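Local coordinates for probable TonB-dependent receptor (Pseudomonas aeruginosa, PDB 4K3F), which probably binds methionine in the periplasm, as a lipoprotein of the NlpA family, for uptake across the inner membrane, at residues Pro13-Leu18 against Ile34-Asp39; Glu28-Lys33 against Met212-Lys217; Pro61-Phe66 against Leu74-Gly79; Ala116-Asp121 against Asp130-Thr135; Thr157-Leu162 against Ala168-Asn173. All coordinates share one frame; numbering follows the deposited sequence. Where two conformers were deposited one is given.

In the fold
The chain holds two mixed sheets, as in two-lobed periplasmic binding proteins, and the selenomethionine is bound by residues of both parts. Contacts 1, 2 and 3 pack helices on the six-stranded sheet. Contact 5 lies on the five-stranded sheet, and contact 4 lies on a helix that packs against it. Contacts 1 and 2 share strand 30-36 and touch through L18 and L215, with centres about 16 Å apart. Contacts 4 and 5 meet through L169. Contacts 2 and 4 lie farthest apart, about 37 Å between centres. H14, Y62, N171 and N173 bring contacts 1, 3 and 5 to the ligand. P13 and H14 also touch N173, joining contacts 1 and 5 beside the pocket.

Contact 1 (Pro13-Leu18 against Ile34-Asp39); sequences PHAEIL and IKEFTD
The beta-alpha-beta unit of strand 3-9, helix 11-26 and strand 30-36 sets A15 and L18 of the helix against I34 and E36 of the strand. The axes of helix 13-18 and strand 34-36 run nearly antiparallel, at 161°, and approach to 9.3 Å. I34 carries the largest share of the contact, and its two branches meet different helix residues. CG1 lies anti to the carbonyl carbon (chi1 -61°), and its arm ends with CD1 3.6 Å from L18 CB. That methyl meets the base of the leucine, while the L18 side chain also packs on V7 and A9 of strand 3-9. The other branch, CG2 of I34, comes to 4.1 Å from A15 CB. The extended E36 side chain passes alongside the same methyl, with OE2 3.8 Å and CG 4.0 Å from A15 CB. E36 OE2 takes its hydrogen bond from a glycerol, probably left by the crystallisation liquor. The same helix also supplies H14 to the ligand pocket, where NE2 is hydrogen-bonded to N198. The E36 carboxylate lies at the exposed margin of this apolar packing, which implies that the side chains hold together by fit and exclusion of water rather than by charge.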
# COMPACT_ATOMS: atom_id res chain seq x y z
N PRO A 13 2.54 -8.15 1.32
CA PRO A 13 3.57 -8.77 2.14
C PRO A 13 3.31 -8.79 3.63
O PRO A 13 4.05 -9.46 4.36
CB PRO A 13 4.79 -7.88 1.85
CG PRO A 13 4.20 -6.53 1.69
CD PRO A 13 2.95 -6.80 0.87
N HIS A 14 2.28 -8.07 4.10
CA HIS A 14 2.21 -7.71 5.51
C HIS A 14 2.11 -8.89 6.46
O HIS A 14 2.86 -8.99 7.42
CB HIS A 14 1.07 -6.71 5.75
CG HIS A 14 1.12 -5.55 4.83
ND1 HIS A 14 0.86 -5.65 3.47
CD2 HIS A 14 1.48 -4.26 5.04
CE1 HIS A 14 1.04 -4.47 2.91
NE2 HIS A 14 1.41 -3.61 3.84
N ALA A 15 1.20 -9.81 6.19
CA ALA A 15 1.03 -10.96 7.09
C ALA A 15 2.23 -11.92 6.99
O ALA A 15 2.61 -12.56 7.98
CB ALA A 15 -0.29 -11.67 6.82
N GLU A 16 2.87 -11.96 5.83
CA GLU A 16 4.08 -12.78 5.67
C GLU A 16 5.19 -12.19 6.57
O GLU A 16 5.86 -12.91 7.29
CB GLU A 16 4.52 -12.82 4.21
CG GLU A 16 3.48 -13.43 3.28
CD GLU A 16 4.00 -13.72 1.87
OE1 GLU A 16 4.79 -12.94 1.32
OE2 GLU A 16 3.56 -14.72 1.28
N ILE A 17 5.40 -10.88 6.49
CA ILE A 17 6.38 -10.22 7.34
C ILE A 17 6.11 -10.49 8.81
O ILE A 17 7.02 -10.82 9.58
CB ILE A 17 6.37 -8.69 7.07
CG1 ILE A 17 6.96 -8.42 5.68
CG2 ILE A 17 7.12 -7.92 8.15
CD1 ILE A 17 6.70 -7.01 5.15
N LEU A 18 4.85 -10.33 9.22
CA LEU A 18 4.46 -10.60 10.59
C LEU A 18 4.69 -12.05 11.03
O LEU A 18 5.15 -12.25 12.17
CB LEU A 18 3.03 -10.13 10.86
CG LEU A 18 2.81 -8.61 10.76
CD1 LEU A 18 1.32 -8.35 10.86
CD2 LEU A 18 3.54 -7.81 11.83
N ILE A 34 -1.95 -12.76 14.49
CA ILE A 34 -2.11 -12.07 13.21
C ILE A 34 -3.46 -12.48 12.63
O ILE A 34 -3.80 -13.68 12.62
CB ILE A 34 -1.01 -12.52 12.22
CG1 ILE A 34 0.39 -12.19 12.76
CG2 ILE A 34 -1.21 -11.92 10.85
CD1 ILE A 34 1.46 -13.07 12.16
N LYS A 35 -4.22 -11.48 12.18
CA LYS A 35 -5.52 -11.71 11.56
C LYS A 35 -5.49 -11.12 10.17
O LYS A 35 -5.29 -9.90 10.01
CB LYS A 35 -6.61 -11.09 12.44
CG LYS A 35 -6.97 -11.92 13.69
CD LYS A 35 -5.83 -11.98 14.70
CE LYS A 35 -6.29 -12.39 16.07
NZ LYS A 35 -6.89 -13.75 16.06
N GLU A 36 -5.71 -11.95 9.16
CA GLU A 36 -5.63 -11.48 7.80
C GLU A 36 -6.93 -10.87 7.29
O GLU A 36 -8.00 -11.42 7.56
CB GLU A 36 -5.27 -12.61 6.87
CG GLU A 36 -3.92 -13.20 7.22
CD GLU A 36 -3.34 -14.11 6.14
OE1 GLU A 36 -3.82 -14.14 4.98
OE2 GLU A 36 -2.38 -14.81 6.48
N PHE A 37 -6.84 -9.78 6.57
CA PHE A 37 -7.99 -9.13 5.94
C PHE A 37 -7.65 -8.86 4.48
O PHE A 37 -6.50 -8.59 4.15
CB PHE A 37 -8.30 -7.81 6.64
CG PHE A 37 -8.88 -7.99 8.00
CD1 PHE A 37 -8.05 -8.15 9.10
CD2 PHE A 37 -10.25 -7.99 8.19
CE1 PHE A 37 -8.59 -8.33 10.37
CE2 PHE A 37 -10.79 -8.16 9.44
CZ PHE A 37 -9.93 -8.33 10.54
N THR A 38 -8.64 -8.89 3.59
CA THR A 38 -8.32 -8.67 2.19
C THR A 38 -8.54 -7.22 1.72
O THR A 38 -8.20 -6.88 0.58
CB THR A 38 -9.15 -9.59 1.30
OG1 THR A 38 -10.53 -9.29 1.50
CG2 THR A 38 -8.86 -11.03 1.64
N ASP A 39 -9.13 -6.38 2.57
CA ASP A 39 -9.57 -5.05 2.18
C ASP A 39 -8.85 -3.93 2.96
O ASP A 39 -8.11 -4.19 3.91
CB ASP A 39 -11.07 -4.91 2.43
CG ASP A 39 -11.40 -4.81 3.91
OD1 ASP A 39 -11.06 -5.75 4.69
OD2 ASP A 39 -11.95 -3.75 4.30

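Contact 2 (Glu28-Lys33 against Met212-Lys217); sequences EGVDLK and MQKLAK
E28 and K214 lie side by side, their side chains running in opposite directions. Here helix 210-218 packs beside the start of strand 30-36, at the edge of the six-stranded sheet. G29, with positive phi, is the C-prime residue of the Schellman motif that ends helix 11-26. Sliding past each other in this way puts E28 CB 3.9 Å from K214 CD, while E28 OE2 lies 4.0 Å from K214 CB. The two charged ends therefore miss each other, with 5.5 Å between E28 OE1 and K214 NZ. K214 is extended from CG to NZ and reaches the backbone of the turn instead. Its NZ donates to E28 O at 2.8 Å, and the C=O...N angle of 164° puts the nitrogen nearly in line with the carbonyl. A salt bridge to D210 gives the ammonium group a second partner. V30 lies obliquely across the same lysine, two atoms short of NZ, with CG2 3.8 Å from K214 CD. L32 and L215 cross at about a right angle, near V21 of helix 11-26. Their methyls meet in two pairs: L32 CD1 is 4.1 Å from L215 CD2, and L32 CD2 is 4.2 Å from L215 CD1.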
# COMPACT_ATOMS: atom_id res chain seq x y z
N GLU A 28 10.76 -12.40 23.31
CA GLU A 28 10.72 -11.20 24.15
C GLU A 28 9.41 -11.09 24.93
O GLU A 28 9.07 -9.99 25.40
CB GLU A 28 10.82 -9.95 23.30
CG GLU A 28 11.90 -9.96 22.28
CD GLU A 28 11.94 -8.65 21.60
OE1 GLU A 28 12.57 -7.73 22.16
OE2 GLU A 28 11.28 -8.52 20.54
N GLY A 29 8.68 -12.18 25.07
CA GLY A 29 7.51 -12.22 25.92
C GLY A 29 6.26 -11.62 25.29
O GLY A 29 5.34 -11.18 25.99
N VAL A 30 6.21 -11.63 23.95
CA VAL A 30 5.06 -11.08 23.25
C VAL A 30 4.49 -12.12 22.33
O VAL A 30 5.21 -12.69 21.53
CB VAL A 30 5.42 -9.83 22.41
CG1 VAL A 30 4.23 -9.44 21.52
CG2 VAL A 30 5.83 -8.71 23.33
N ASP A 31 3.18 -12.35 22.46
CA ASP A 31 2.47 -13.35 21.67
C ASP A 31 1.69 -12.66 20.57
O ASP A 31 0.57 -12.17 20.78
CB ASP A 31 1.54 -14.18 22.55
CG ASP A 31 0.78 -15.23 21.78
OD1 ASP A 31 1.19 -15.62 20.66
OD2 ASP A 31 -0.24 -15.71 22.31
N LEU A 32 2.33 -12.55 19.42
CA LEU A 32 1.76 -11.86 18.27
C LEU A 32 0.72 -12.72 17.57
O LEU A 32 1.03 -13.83 17.15
CB LEU A 32 2.84 -11.52 17.26
CG LEU A 32 2.43 -10.68 16.05
CD1 LEU A 32 1.94 -9.30 16.49
CD2 LEU A 32 3.61 -10.51 15.12
N LYS A 33 -0.51 -12.21 17.47
CA LYS A 33 -1.65 -12.92 16.86
C LYS A 33 -2.11 -12.14 15.65
O LYS A 33 -2.61 -10.99 15.76
CB LYS A 33 -2.78 -13.07 17.88
CG LYS A 33 -2.35 -13.83 19.14
CD LYS A 33 -3.47 -13.84 20.18
CE LYS A 33 -3.01 -14.33 21.53
NZ LYS A 33 -3.79 -13.69 22.62
N MSE A 212 3.88 -3.18 21.96
CA MSE A 212 3.89 -2.45 20.70
C MSE A 212 5.30 -2.03 20.33
O MSE A 212 5.70 -2.09 19.15
CB MSE A 212 2.94 -1.27 20.74
CG MSE A 212 2.58 -0.71 19.36
SE MSE A 212 1.42 -1.90 18.31
CE MSE A 212 -0.08 -1.81 19.56
N GLN A 213 6.06 -1.58 21.31
CA GLN A 213 7.41 -1.12 21.04
C GLN A 213 8.30 -2.28 20.59
O GLN A 213 9.15 -2.08 19.71
CB GLN A 213 8.07 -0.49 22.27
CG GLN A 213 7.47 0.84 22.74
CD GLN A 213 8.15 1.38 24.04
OE1 GLN A 213 8.77 0.63 24.84
NE2 GLN A 213 8.05 2.68 24.24
N LYS A 214 8.12 -3.44 21.20
CA LYS A 214 8.92 -4.62 20.81
C LYS A 214 8.58 -4.98 19.37
O LYS A 214 9.48 -5.27 18.60
CB LYS A 214 8.63 -5.76 21.73
CG LYS A 214 9.30 -5.59 23.08
CD LYS A 214 8.87 -6.61 24.10
CE LYS A 214 9.73 -6.54 25.36
NZ LYS A 214 9.08 -7.36 26.40
N LEU A 215 7.29 -4.97 19.00
CA LEU A 215 6.94 -5.24 17.59
C LEU A 215 7.57 -4.24 16.65
O LEU A 215 8.14 -4.62 15.63
CB LEU A 215 5.43 -5.27 17.38
CG LEU A 215 4.92 -5.48 15.92
CD1 LEU A 215 5.41 -6.75 15.25
CD2 LEU A 215 3.39 -5.48 15.88
N ALA A 216 7.42 -2.94 16.96
CA ALA A 216 8.02 -1.88 16.15
C ALA A 216 9.55 -2.11 15.94
O ALA A 216 10.07 -1.98 14.83
CB ALA A 216 7.73 -0.50 16.76
N LYS A 217 10.27 -2.44 17.02
CA LYS A 217 11.69 -2.67 16.95
C LYS A 217 12.00 -3.89 16.09
O LYS A 217 12.91 -3.84 15.29
CB LYS A 217 12.30 -2.83 18.35
CG LYS A 217 13.80 -3.06 18.36
CD LYS A 217 14.41 -2.70 19.71
CE LYS A 217 15.74 -3.40 19.97
NZ LYS A 217 16.03 -3.45 21.43

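Contact 3 (Pro61-Phe66 against Leu74-Gly79); sequences PYLDEF and LVAVTG. With MSE (selenomethionine), chain B.
L63 reaches from helix 60-70 to L74, just before strand 75-82, and A76 within it. Its CB points toward that segment, but the touching is left to the two methyls. CG stands anti to the backbone N (chi1 174°), which carries the fork outward. CD1 meets L74 CB at 3.8 Å, and the two leucine side chains cross at about a right angle. CD2 lies against backbone, 3.9 Å from A76 N and 4.0 Å from L74 O. The A76 methyl is a looser neighbour, its CB 4.4 Å from L63 CD2. Helix 60-70 is the beta-alpha-beta crossover from strand 54-59 to the parallel strand 75-82, with 198-202 between them. L74 O accepts a hydrogen bond from N67 ND2, on helix 60-70. Y62 faces the ligand pocket. The selenomethionine methyl CE sits 3.6 Å above the plane of the Y62 ring, over its centre. The selenium is 3.5 Å from Y62 CB. Y62 OH is hydrogen-bonded to the carbonyl of Y40, which fixes the far end of the ring.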
# COMPACT_ATOMS: atom_id res chain seq x y z
N PRO A 61 -0.49 8.67 4.23
CA PRO A 61 -1.55 9.45 3.60
C PRO A 61 -2.93 8.80 3.71
O PRO A 61 -3.91 9.47 4.01
CB PRO A 61 -1.08 9.61 2.17
CG PRO A 61 0.43 9.56 2.29
CD PRO A 61 0.73 8.58 3.38
N TYR A 62 -2.99 7.51 3.52
CA TYR A 62 -4.25 6.77 3.61
C TYR A 62 -4.84 6.86 5.03
O TYR A 62 -6.04 7.13 5.20
CB TYR A 62 -4.04 5.30 3.18
CG TYR A 62 -5.33 4.54 3.16
CD1 TYR A 62 -5.81 3.93 4.30
CD2 TYR A 62 -6.13 4.47 1.99
CE1 TYR A 62 -6.99 3.24 4.30
CE2 TYR A 62 -7.33 3.78 1.98
CZ TYR A 62 -7.76 3.17 3.13
OH TYR A 62 -8.98 2.51 3.11
N LEU A 63 -3.99 6.68 6.02
CA LEU A 63 -4.41 6.73 7.42
C LEU A 63 -5.01 8.09 7.71
O LEU A 63 -6.04 8.21 8.38
CB LEU A 63 -3.24 6.42 8.35
CG LEU A 63 -3.59 6.59 9.81
CD1 LEU A 63 -4.69 5.65 10.28
CD2 LEU A 63 -2.33 6.47 10.68
N ASP A 64 -4.28 9.13 7.33
CA ASP A 64 -4.72 10.49 7.68
C ASP A 64 -6.12 10.78 7.08
O ASP A 64 -7.04 11.36 7.74
CB ASP A 64 -3.72 11.54 7.18
CG ASP A 64 -2.37 11.48 7.90
OD1 ASP A 64 -2.26 10.88 8.97
OD2 ASP A 64 -1.39 12.10 7.36
N GLU A 65 -6.29 10.41 5.80
CA GLU A 65 -7.56 10.56 5.12
C GLU A 65 -8.63 9.68 5.74
O GLU A 65 -9.79 10.11 5.89
CB GLU A 65 -7.38 10.24 3.64
CG GLU A 65 -8.65 10.30 2.82
CD GLU A 65 -9.39 11.62 2.86
OE1 GLU A 65 -8.79 12.69 3.13
OE2 GLU A 65 -10.60 11.59 2.53
N PHE A 66 -8.25 8.45 6.14
CA PHE A 66 -9.21 7.55 6.79
C PHE A 66 -9.69 8.16 8.12
O PHE A 66 -10.89 8.22 8.39
CB PHE A 66 -8.60 6.15 6.92
CG PHE A 66 -9.63 5.08 7.22
CD1 PHE A 66 -10.12 4.92 8.49
CD2 PHE A 66 -10.06 4.24 6.21
CE1 PHE A 66 -11.07 3.96 8.75
CE2 PHE A 66 -10.98 3.25 6.48
CZ PHE A 66 -11.50 3.13 7.74
N LEU A 74 -6.69 6.84 14.99
CA LEU A 74 -5.63 5.88 14.91
C LEU A 74 -4.29 6.58 14.65
O LEU A 74 -4.25 7.61 14.00
CB LEU A 74 -5.92 4.85 13.82
CG LEU A 74 -7.18 4.03 14.01
CD1 LEU A 74 -7.34 3.08 12.83
CD2 LEU A 74 -7.19 3.27 15.31
N VAL A 75 -3.22 6.00 15.16
CA VAL A 75 -1.91 6.67 15.12
C VAL A 75 -0.85 5.71 14.57
O VAL A 75 -0.78 4.50 14.85
CB VAL A 75 -1.49 7.19 16.54
CG1 VAL A 75 -2.42 8.31 16.97
CG2 VAL A 75 -1.52 6.10 17.62
N ALA A 76 0.06 6.29 13.81
CA ALA A 76 1.16 5.53 13.28
C ALA A 76 2.19 5.22 14.37
O ALA A 76 2.50 6.04 15.19
CB ALA A 76 1.82 6.34 12.17
N VAL A 77 2.76 4.03 14.33
CA VAL A 77 3.77 3.58 15.29
C VAL A 77 5.17 3.61 14.68
O VAL A 77 6.12 4.20 15.27
CB VAL A 77 3.47 2.16 15.81
CG1 VAL A 77 4.54 1.72 16.82
CG2 VAL A 77 2.08 2.11 16.43
N THR A 78 5.31 2.99 13.50
CA THR A 78 6.59 2.96 12.80
C THR A 78 6.41 2.59 11.36
O THR A 78 5.39 2.00 10.99
CB THR A 78 7.58 2.00 13.47
OG1 THR A 78 8.91 2.32 13.05
CG2 THR A 78 7.30 0.54 13.15
N GLY A 79 7.39 2.97 10.55
CA GLY A 79 7.39 2.65 9.15
C GLY A 79 8.18 1.38 8.90
O GLY A 79 9.15 1.09 9.59
N MSE B . 0.23 -1.77 0.61
CA MSE B . -0.52 -0.68 -0.08
C MSE B . 0.52 0.18 -0.79
O MSE B . 1.57 0.48 -0.21
OXT MSE B . 0.31 0.58 -1.94
CB MSE B . -1.34 0.16 0.91
CG MSE B . -2.12 1.26 0.23
SE MSE B . -3.00 2.40 1.56
CE MSE B . -4.27 1.18 2.25

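Contact 4 (Ala116-Asp121 against Asp130-Thr135); sequences ALLLLD and DNKSIT
The loop between strands 127-128 and 141-143, which contains an ST turn at S133, lays K132 and I134 over L118 of helix 110-122. This is a surface contact. L118 was modelled in two conformers, and the one described here divides its methyls between the two loop residues. CD1 of L118 lies 3.7 Å from I134 CG2. CD2 of L118 meets the aliphatic part of the lysine, 3.6 Å from K132 CE. The K132 chain leaves CB between the backbone N and the carbonyl carbon (chi1 87°) and bends at chi2 (-80°), which folds it toward the helix and D121. D121 OD1 and K132 NZ remain 4.5 Å apart, too far for a salt bridge. D121 OD2 already accepts from the backbone N of L128. In the loop, T135 N donates to S133 OG at 3.1 Å, closing the ST turn. A water spans the charged pair: it donates to D121 OD2 at 2.6 Å and accepts from K132 NZ at 3.2 Å.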
# COMPACT_ATOMS: atom_id res chain seq x y z
N ALA A 116 -1.72 7.34 -8.08
CA ALA A 116 -1.76 6.80 -9.42
C ALA A 116 -1.67 7.90 -10.46
O ALA A 116 -0.90 7.77 -11.42
CB ALA A 116 -3.04 5.99 -9.62
N LEU A 117 -2.44 9.00 -10.26
CA LEU A 117 -2.38 10.11 -11.21
C LEU A 117 -0.96 10.72 -11.24
O LEU A 117 -0.47 11.12 -12.31
CB LEU A 117 -3.40 11.18 -10.85
CG LEU A 117 -4.85 10.77 -11.09
CD1 LEU A 117 -5.81 11.79 -10.47
CD2 LEU A 117 -5.12 10.65 -12.59
N LEU A 118 -0.32 10.81 -10.08
CA LEU A 118 1.06 11.32 -10.04
C LEU A 118 2.04 10.43 -10.80
O LEU A 118 2.96 10.95 -11.44
CB LEU A 118 1.52 11.52 -8.59
CG LEU A 118 0.85 12.69 -7.88
CD1 LEU A 118 1.30 12.74 -6.43
CD2 LEU A 118 1.15 14.02 -8.53
N LEU A 119 1.86 9.12 -10.75
CA LEU A 119 2.69 8.19 -11.54
C LEU A 119 2.41 8.43 -13.02
O LEU A 119 3.35 8.46 -13.84
CB LEU A 119 2.41 6.72 -11.16
CG LEU A 119 3.22 5.71 -11.98
CD1 LEU A 119 4.73 5.98 -11.87
CD2 LEU A 119 2.87 4.27 -11.61
N LEU A 120 1.14 8.58 -13.41
CA LEU A 120 0.83 8.88 -14.83
C LEU A 120 1.51 10.19 -15.26
O LEU A 120 2.01 10.33 -16.41
CB LEU A 120 -0.67 8.96 -15.09
CG LEU A 120 -1.42 7.65 -14.87
CD1 LEU A 120 -2.94 7.83 -14.99
CD2 LEU A 120 -0.94 6.61 -15.85
N ASP A 121 1.54 11.16 -14.35
CA ASP A 121 2.21 12.44 -14.64
C ASP A 121 3.74 12.21 -14.79
O ASP A 121 4.37 12.68 -15.75
CB ASP A 121 1.82 13.47 -13.59
CG ASP A 121 2.60 14.81 -13.72
OD1 ASP A 121 3.81 14.86 -13.38
OD2 ASP A 121 1.97 15.81 -14.11
N ASP A 130 0.22 22.48 -11.98
CA ASP A 130 1.47 22.77 -11.31
C ASP A 130 1.37 22.77 -9.77
O ASP A 130 2.30 22.37 -9.08
CB ASP A 130 1.97 24.12 -11.79
CG ASP A 130 3.35 24.42 -11.29
OD1 ASP A 130 4.30 23.79 -11.78
OD2 ASP A 130 3.47 25.26 -10.38
N ASN A 131 0.23 23.19 -9.25
CA ASN A 131 0.05 23.28 -7.79
C ASN A 131 -0.58 21.99 -7.20
O ASN A 131 -1.16 22.01 -6.11
CB ASN A 131 -0.81 24.51 -7.43
CG ASN A 131 -2.22 24.46 -8.03
OD1 ASN A 131 -2.40 24.09 -9.19
ND2 ASN A 131 -3.22 24.85 -7.24
N LYS A 132 -0.47 20.87 -7.91
CA LYS A 132 -1.15 19.66 -7.46
C LYS A 132 -0.59 19.14 -6.13
O LYS A 132 0.58 19.31 -5.83
CB LYS A 132 -1.16 18.58 -8.52
CG LYS A 132 0.05 17.68 -8.53
CD LYS A 132 1.23 18.30 -9.21
CE LYS A 132 2.34 17.29 -9.45
NZ LYS A 132 3.49 17.91 -10.15
N SER A 133 -1.45 18.45 -5.38
CA SER A 133 -1.07 17.75 -4.17
C SER A 133 -1.11 16.26 -4.42
O SER A 133 -1.50 15.84 -5.51
CB SER A 133 -2.04 18.11 -3.03
OG SER A 133 -3.25 17.42 -3.21
N ILE A 134 -0.77 15.45 -3.42
CA ILE A 134 -0.83 14.00 -3.56
C ILE A 134 -2.28 13.43 -3.46
O ILE A 134 -2.47 12.24 -3.65
CB ILE A 134 0.16 13.26 -2.65
CG1 ILE A 134 -0.25 13.38 -1.19
CG2 ILE A 134 1.59 13.76 -2.92
CD1 ILE A 134 0.48 12.43 -0.27
N THR A 135 -3.28 14.30 -3.27
CA THR A 135 -4.67 13.89 -3.43
C THR A 135 -5.28 14.52 -4.70
O THR A 135 -6.47 14.84 -4.73
CB THR A 135 -5.52 14.17 -2.19
OG1 THR A 135 -5.20 15.46 -1.67
CG2 THR A 135 -5.20 13.17 -1.09
O HOH W 1 2.57 18.19 -13.19

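Contact 5 (Thr157-Leu162 against Ala168-Asn173); sequences TLPRVL and ALINTN. With MSE (selenomethionine), chain B.
I170 holds CG1 anti to the carbonyl carbon (chi1 -57°), which turns that branch to L158, where CG1 packs 3.9 Å from L158 CB. The other branch of I170, CG2, turns to the proline ring, 4.1 Å from P159 CG. The L158 torsion (chi1 -56°) sends CD1 onto the strand backbone, 3.2 Å from L169 O. That carbonyl oxygen is buried by the contact and has no hydrogen-bond partner in the model. Further along, L162 CD1 covers the A168 methyl, 3.9 Å from its CB. The helix at 158-161 is short and weakly bonded, and its face toward the strand is apolar. At N171 the chain enters the ligand pocket. N171 ND2 donates to the selenomethionine OXT at 2.9 Å, and the bond is nearly straight (169°). N173 OD1 accepts a weak bond from the ligand N at 3.4 Å, and it is also hydrogen-bonded to Y40 OH. E83, R115 and N198 also hydrogen-bond the ligand. Strand 167-170 lies inside the five-stranded sheet, parallel to 103-107 and antiparallel to 86-88. A168 and I170 point to the segment 157-162, while L169 points away from it and packs on A116, L119 and L120 of helix 110-122, so the strand is sandwiched between the two helices.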
# COMPACT_ATOMS: atom_id res chain seq x y z
N THR A 157 -10.09 -4.65 -6.48
CA THR A 157 -10.74 -5.18 -7.66
C THR A 157 -9.92 -5.02 -8.94
O THR A 157 -10.28 -5.56 -9.97
CB THR A 157 -12.12 -4.54 -7.91
OG1 THR A 157 -11.99 -3.23 -8.42
CG2 THR A 157 -13.02 -4.57 -6.68
N LEU A 158 -8.85 -4.24 -8.88
CA LEU A 158 -8.13 -3.93 -10.09
C LEU A 158 -7.47 -5.14 -10.79
O LEU A 158 -7.48 -5.20 -12.03
CB LEU A 158 -7.15 -2.77 -9.86
CG LEU A 158 -7.72 -1.45 -9.31
CD1 LEU A 158 -6.71 -0.30 -9.53
CD2 LEU A 158 -9.06 -1.08 -9.90
N PRO A 159 -6.93 -6.10 -10.04
CA PRO A 159 -6.32 -7.25 -10.78
C PRO A 159 -7.34 -8.02 -11.60
O PRO A 159 -7.00 -8.51 -12.67
CB PRO A 159 -5.77 -8.13 -9.66
CG PRO A 159 -5.44 -7.15 -8.56
CD PRO A 159 -6.53 -6.11 -8.61
N ARG A 160 -8.58 -8.06 -11.12
CA ARG A 160 -9.65 -8.77 -11.80
C ARG A 160 -10.13 -8.05 -13.05
O ARG A 160 -10.76 -8.70 -13.91
CB ARG A 160 -10.84 -9.01 -10.87
CG ARG A 160 -10.69 -10.27 -10.01
CD ARG A 160 -12.00 -10.66 -9.33
NE ARG A 160 -12.63 -9.51 -8.66
CZ ARG A 160 -12.51 -9.20 -7.36
NH1 ARG A 160 -11.79 -9.95 -6.53
NH2 ARG A 160 -13.13 -8.12 -6.90
N VAL A 161 -9.88 -6.74 -13.15
CA VAL A 161 -10.31 -6.02 -14.36
C VAL A 161 -9.17 -5.79 -15.31
O VAL A 161 -9.38 -5.24 -16.38
CB VAL A 161 -11.07 -4.69 -14.12
CG1 VAL A 161 -12.30 -4.90 -13.26
CG2 VAL A 161 -10.17 -3.62 -13.57
N LEU A 162 -7.98 -6.23 -14.95
CA LEU A 162 -6.79 -5.96 -15.77
C LEU A 162 -6.98 -6.37 -17.24
O LEU A 162 -6.62 -5.59 -18.13
CB LEU A 162 -5.56 -6.61 -15.16
CG LEU A 162 -4.23 -6.47 -15.89
CD1 LEU A 162 -3.78 -5.02 -15.93
CD2 LEU A 162 -3.18 -7.33 -15.21
N ALA A 168 -3.86 -0.72 -15.94
CA ALA A 168 -4.29 -0.60 -14.55
C ALA A 168 -3.12 -0.28 -13.65
O ALA A 168 -2.05 -0.86 -13.76
CB ALA A 168 -5.01 -1.84 -14.08
N LEU A 169 -3.33 0.68 -12.75
CA LEU A 169 -2.32 1.03 -11.76
C LEU A 169 -2.75 0.38 -10.46
O LEU A 169 -3.75 0.78 -9.88
CB LEU A 169 -2.16 2.55 -11.64
CG LEU A 169 -1.23 3.19 -12.71
CD1 LEU A 169 -1.78 3.02 -14.11
CD2 LEU A 169 -1.00 4.66 -12.38
N ILE A 170 -1.99 -0.63 -10.04
CA ILE A 170 -2.43 -1.58 -9.02
C ILE A 170 -1.50 -1.55 -7.84
O ILE A 170 -0.29 -1.66 -8.02
CB ILE A 170 -2.45 -2.99 -9.58
CG1 ILE A 170 -3.36 -3.01 -10.82
CG2 ILE A 170 -2.93 -3.96 -8.52
CD1 ILE A 170 -3.43 -4.33 -11.51
N ASN A 171 -2.06 -1.36 -6.65
CA ASN A 171 -1.29 -1.40 -5.42
C ASN A 171 -0.53 -2.71 -5.36
O ASN A 171 -1.06 -3.81 -5.65
CB ASN A 171 -2.17 -1.28 -4.19
CG ASN A 171 -2.84 0.07 -4.10
OD1 ASN A 171 -3.95 0.29 -4.64
ND2 ASN A 171 -2.17 1.01 -3.46
N THR A 172 0.72 -2.62 -4.92
CA THR A 172 1.62 -3.79 -5.01
C THR A 172 1.13 -5.00 -4.17
O THR A 172 1.28 -6.16 -4.57
CB THR A 172 3.04 -3.35 -4.63
OG1 THR A 172 3.47 -2.44 -5.65
CG2 THR A 172 3.98 -4.53 -4.52
N ASN A 173 0.56 -4.76 -2.98
CA ASN A 173 0.05 -5.86 -2.19
C ASN A 173 -0.94 -6.71 -2.97
O ASN A 173 -0.84 -7.94 -2.96
CB ASN A 173 -0.54 -5.42 -0.85
CG ASN A 173 -1.85 -4.68 -1.00
OD1 ASN A 173 -1.90 -3.53 -1.43
ND2 ASN A 173 -2.93 -5.34 -0.64
N MSE B . 0.23 -1.77 0.61
CA MSE B . -0.52 -0.68 -0.08
C MSE B . 0.52 0.18 -0.79
O MSE B . 1.57 0.48 -0.21
OXT MSE B . 0.31 0.58 -1.94
CB MSE B . -1.34 0.16 0.91
CG MSE B . -2.12 1.26 0.23
SE MSE B . -3.00 2.40 1.56
CE MSE B . -4.27 1.18 2.25